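Local coordinates for vacuolar aminopeptidase 1 (Saccharomyces cerevisiae, PDB 5JGF), which removes N-terminal amino acids, preferably neutral or hydrophobic ones, from peptides as a zinc-dependent vacuolar enzyme and is the major cargo of the cytoplasm-to-vacuole targeting pathway, at the interface of chains A and B. Numbering follows the deposited sequence. Chains: chain A/B, Vacuolar aminopeptidase 1.

Contact 1: the interface of chains A and B. Residues chain A 358, 406-408; chain B 100, 116, 180-181.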
# COMPACT_ATOMS: atom_id res chain seq x y z
N LEU A 358 -30.02 16.32 7.90
CA LEU A 358 -29.79 17.74 8.17
C LEU A 358 -30.70 18.29 9.27
O LEU A 358 -31.92 18.25 9.15
CB LEU A 358 -30.00 18.54 6.88
CG LEU A 358 -29.88 20.06 6.96
CD1 LEU A 358 -28.46 20.45 7.36
CD2 LEU A 358 -30.22 20.66 5.59
N LYS A 406 -27.70 17.22 3.76
CA LYS A 406 -26.63 17.98 4.41
C LYS A 406 -25.70 18.37 3.26
O LYS A 406 -25.67 17.69 2.23
CB LYS A 406 -25.90 17.09 5.42
CG LYS A 406 -26.78 16.69 6.61
CD LYS A 406 -26.05 15.78 7.59
CE LYS A 406 -24.88 16.47 8.27
NZ LYS A 406 -24.29 15.60 9.33
N ASN A 407 -24.96 19.46 3.43
CA ASN A 407 -24.05 19.92 2.37
C ASN A 407 -23.01 18.89 1.97
O ASN A 407 -22.54 18.92 0.83
CB ASN A 407 -23.34 21.21 2.79
CG ASN A 407 -24.29 22.37 3.03
OD1 ASN A 407 -25.48 22.31 2.69
ND2 ASN A 407 -23.76 23.44 3.61
N ASN A 408 -22.66 17.98 2.88
CA ASN A 408 -21.65 16.96 2.59
C ASN A 408 -22.27 15.60 2.27
O ASN A 408 -21.59 14.58 2.36
CB ASN A 408 -20.69 16.81 3.79
CG ASN A 408 -21.41 16.44 5.08
OD1 ASN A 408 -22.62 16.18 5.08
ND2 ASN A 408 -20.68 16.42 6.19
N LYS B 100 -30.25 28.22 4.05
CA LYS B 100 -31.09 27.03 4.02
C LYS B 100 -32.53 27.40 4.36
O LYS B 100 -32.79 28.49 4.88
CB LYS B 100 -30.55 25.99 5.00
CG LYS B 100 -29.40 25.17 4.43
CD LYS B 100 -28.72 24.31 5.49
CE LYS B 100 -27.67 23.41 4.86
NZ LYS B 100 -26.48 23.28 5.74
N VAL B 116 -26.29 27.38 5.81
CA VAL B 116 -26.35 27.67 4.38
C VAL B 116 -25.99 26.46 3.54
O VAL B 116 -25.56 25.43 4.07
CB VAL B 116 -25.37 28.82 4.00
CG1 VAL B 116 -25.73 30.09 4.77
CG2 VAL B 116 -23.93 28.41 4.31
N LYS B 180 -18.10 21.03 3.73
CA LYS B 180 -19.03 22.12 3.46
C LYS B 180 -20.23 22.23 4.42
O LYS B 180 -20.92 23.26 4.44
CB LYS B 180 -19.54 22.04 2.02
CG LYS B 180 -18.45 22.17 0.96
CD LYS B 180 -19.06 22.39 -0.42
CE LYS B 180 -19.90 21.21 -0.85
NZ LYS B 180 -19.09 19.97 -1.02
N GLU B 181 -20.49 21.19 5.19
CA GLU B 181 -21.60 21.22 6.14
C GLU B 181 -21.14 21.59 7.55
O GLU B 181 -21.78 22.39 8.23
CB GLU B 181 -22.31 19.86 6.18
CG GLU B 181 -23.42 19.71 7.22
CD GLU B 181 -24.57 20.67 6.99
OE1 GLU B 181 -24.86 20.99 5.81
OE2 GLU B 181 -25.21 21.10 7.98
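A:Asn407 pushes its side chain into a polar notch of chain B lined by B:Val116, B:Lys180, B:Glu181 and B:Lys100. Its CB lies against the backbone of the B:Lys180–B:Glu181 loop, 3.8 Å from CA of B:Glu181. The next atom, CG, is held beside the residue's own backbone N (chi1 -62°) and comes to 3.2 Å from OE1 of B:Glu181; this turns the amide toward chain B while the backbone N-H still faces that carboxylate. At the tip, ND2 spends its two N-H groups on two main-chain carbonyls: 2.7 Å to O of B:Val116 and 3.0 Å to O of B:Lys180. Both acceptors lie in the amide plane and both bonds are nearly straight, so the pair fixes the rotation of the amide. The B:Val116 carbonyl is approached 23° off its own plane, whereas at B:Lys180 the donor stands well above the carbonyl plane. On the other branch, OD1 of A:Asn407 rests 3.3 Å from CE of B:Lys100.

The backbone N of A:Asn407 gives a hydrogen bond of 2.8 Å to OE1 of B:Glu181, arriving on the anti side of the carboxylate. OE1 also takes NZ of B:Lys100 at 2.8 Å, on the syn side; this salt bridge within chain B probably helps to position the carboxylate for the partner and to keep it ionised. With CG of B:Glu181 anti to its backbone N (chi1 175°), the aliphatic part of the side chain crosses A:Lys406 and A:Asn408 at about a right angle, CG against CE of the lysine and CB against the amide carbon of the asparagine. A:Leu358 packs against the salt-bridged pair, its CD1 3.4 Å from OE2 of B:Glu181 and its CD2 against CE of B:Lys100.

In the fold, A:Asn407 belongs to a loop between strand 401-403 and helix 416-423, and the notch that takes it combines loop residues of chain B with the first residue of strand 116-119.

Contact 2: the interface of chains A and B. Residues chain A 361, 373, 402, 404; chain B 101-102, 213, 235.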
# COMPACT_ATOMS: atom_id res chain seq x y z
N HIS A 361 -34.13 19.97 8.95
CA HIS A 361 -34.57 19.66 7.60
C HIS A 361 -34.86 18.18 7.39
O HIS A 361 -34.43 17.58 6.40
CB HIS A 361 -33.55 20.14 6.56
CG HIS A 361 -33.30 21.62 6.59
ND1 HIS A 361 -32.58 22.22 7.59
CD2 HIS A 361 -33.66 22.60 5.74
CE1 HIS A 361 -32.50 23.52 7.35
NE2 HIS A 361 -33.15 23.78 6.23
N LEU A 373 -36.64 20.00 -0.63
CA LEU A 373 -35.89 21.18 -1.02
C LEU A 373 -34.45 20.86 -1.38
O LEU A 373 -33.80 20.04 -0.73
CB LEU A 373 -35.92 22.19 0.13
CG LEU A 373 -37.32 22.58 0.62
CD1 LEU A 373 -37.42 22.39 2.13
CD2 LEU A 373 -37.61 24.02 0.23
N TYR A 402 -40.07 19.46 6.27
CA TYR A 402 -39.00 19.75 5.32
C TYR A 402 -37.98 18.63 5.21
O TYR A 402 -37.73 17.90 6.18
CB TYR A 402 -38.18 20.97 5.75
CG TYR A 402 -38.80 22.34 5.60
CD1 TYR A 402 -39.99 22.53 4.90
CD2 TYR A 402 -38.15 23.45 6.13
CE1 TYR A 402 -40.51 23.82 4.73
CE2 TYR A 402 -38.67 24.73 5.97
CZ TYR A 402 -39.84 24.90 5.28
OH TYR A 402 -40.34 26.18 5.12
N GLN A 404 -34.08 18.25 3.26
CA GLN A 404 -32.99 18.74 2.43
C GLN A 404 -31.76 17.99 2.91
O GLN A 404 -31.63 17.67 4.10
CB GLN A 404 -32.78 20.26 2.59
CG GLN A 404 -31.64 20.78 1.71
CD GLN A 404 -31.65 22.29 1.54
OE1 GLN A 404 -32.70 22.89 1.32
NE2 GLN A 404 -30.47 22.90 1.63
N PRO B 101 -33.49 26.51 4.04
CA PRO B 101 -34.91 26.77 4.34
C PRO B 101 -35.05 27.22 5.79
O PRO B 101 -35.87 28.08 6.12
CB PRO B 101 -35.57 25.43 4.05
CG PRO B 101 -34.77 24.94 2.88
CD PRO B 101 -33.34 25.25 3.29
N VAL B 102 -34.26 26.60 6.66
CA VAL B 102 -34.22 26.94 8.07
C VAL B 102 -32.75 27.26 8.31
O VAL B 102 -31.92 26.36 8.42
CB VAL B 102 -34.64 25.75 8.96
CG1 VAL B 102 -34.43 26.10 10.43
CG2 VAL B 102 -36.10 25.41 8.71
N LYS B 213 -37.62 29.76 12.21
CA LYS B 213 -36.86 29.18 11.10
C LYS B 213 -35.60 29.98 10.79
O LYS B 213 -34.69 29.48 10.12
CB LYS B 213 -37.74 29.09 9.85
CG LYS B 213 -39.00 28.26 10.08
CD LYS B 213 -39.73 27.97 8.79
CE LYS B 213 -40.98 27.15 9.07
NZ LYS B 213 -41.65 26.71 7.82
N GLN B 235 -41.72 34.17 3.30
CA GLN B 235 -40.66 33.28 2.84
C GLN B 235 -39.54 34.12 2.29
O GLN B 235 -39.69 35.34 2.14
CB GLN B 235 -41.19 32.34 1.74
CG GLN B 235 -41.47 30.91 2.19
CD GLN B 235 -40.28 30.29 2.92
OE1 GLN B 235 -39.13 30.65 2.67
NE2 GLN B 235 -40.56 29.35 3.81
O HOH W 1 -38.47 28.05 5.11
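The phenol oxygen of A:Tyr402 is gripped from chain B both directly and through water. NZ of B:Lys213, at the end of an extended chain that crosses the tyrosine at about a right angle, donates to OH at 3.0 Å. Water 1 sits 2.6 Å from the same OH and also joins O of B:Pro101 and NE2 of B:Gln235, the amide's N-H pointing almost straight at it.

Next to this polar end, B:Pro101 is wedged among side chains of chain A. Its CB packs 3.7 Å from CE2 of A:Tyr402, above the ring plane near its rim, on the side that A:Leu373 also covers, while CG lies at 3.7 Å from CD1 of A:Leu373. That same leucine methyl covers one face of the tyrosine ring, toward its rim, and so backs the ring within its own chain. Along another side of the proline, A:Gln404 sets its amide oxygen beside CD and CG. CG2 of B:Val102 adds a further contact at CE2 of the ring, 3.8 Å away.

A:His361 reads the backbone that follows the proline. With CG beside its backbone N (chi1 -60°), the imidazole brings NE2 to the N-H of B:Val102 at 3.1 Å; the donor is tilted 31° out of the ring plane and the bond is bent, 150° at H. A phenylalanine in place of A:Tyr402 would probably leave the B:Lys213 ammonium and water 1 without their mate in chain A.

The patch locks the B:Pro101–B:Val102 loop onto chain A and so helps hold two subunits of the dodecamer together.

Contact 1 and contact 2 lie side by side in one A–B interface, the centres of their C-alpha atoms about 12 Å apart. The chain joins them: B:Lys100 of contact 1 runs straight into B:Pro101 and B:Val102 of contact 2, and on chain A strand 401-403 and the residues just after it carry A:Tyr402 and A:Asn407. A:Leu358 and A:His361 likewise come from one short stretch. These stretches tie both contacts into one patch, to which each adds chain B segments of its own. The pairing is not an exact two-fold: the subunits present different surfaces here, which probably lets the contact repeat elsewhere in the homododecamer.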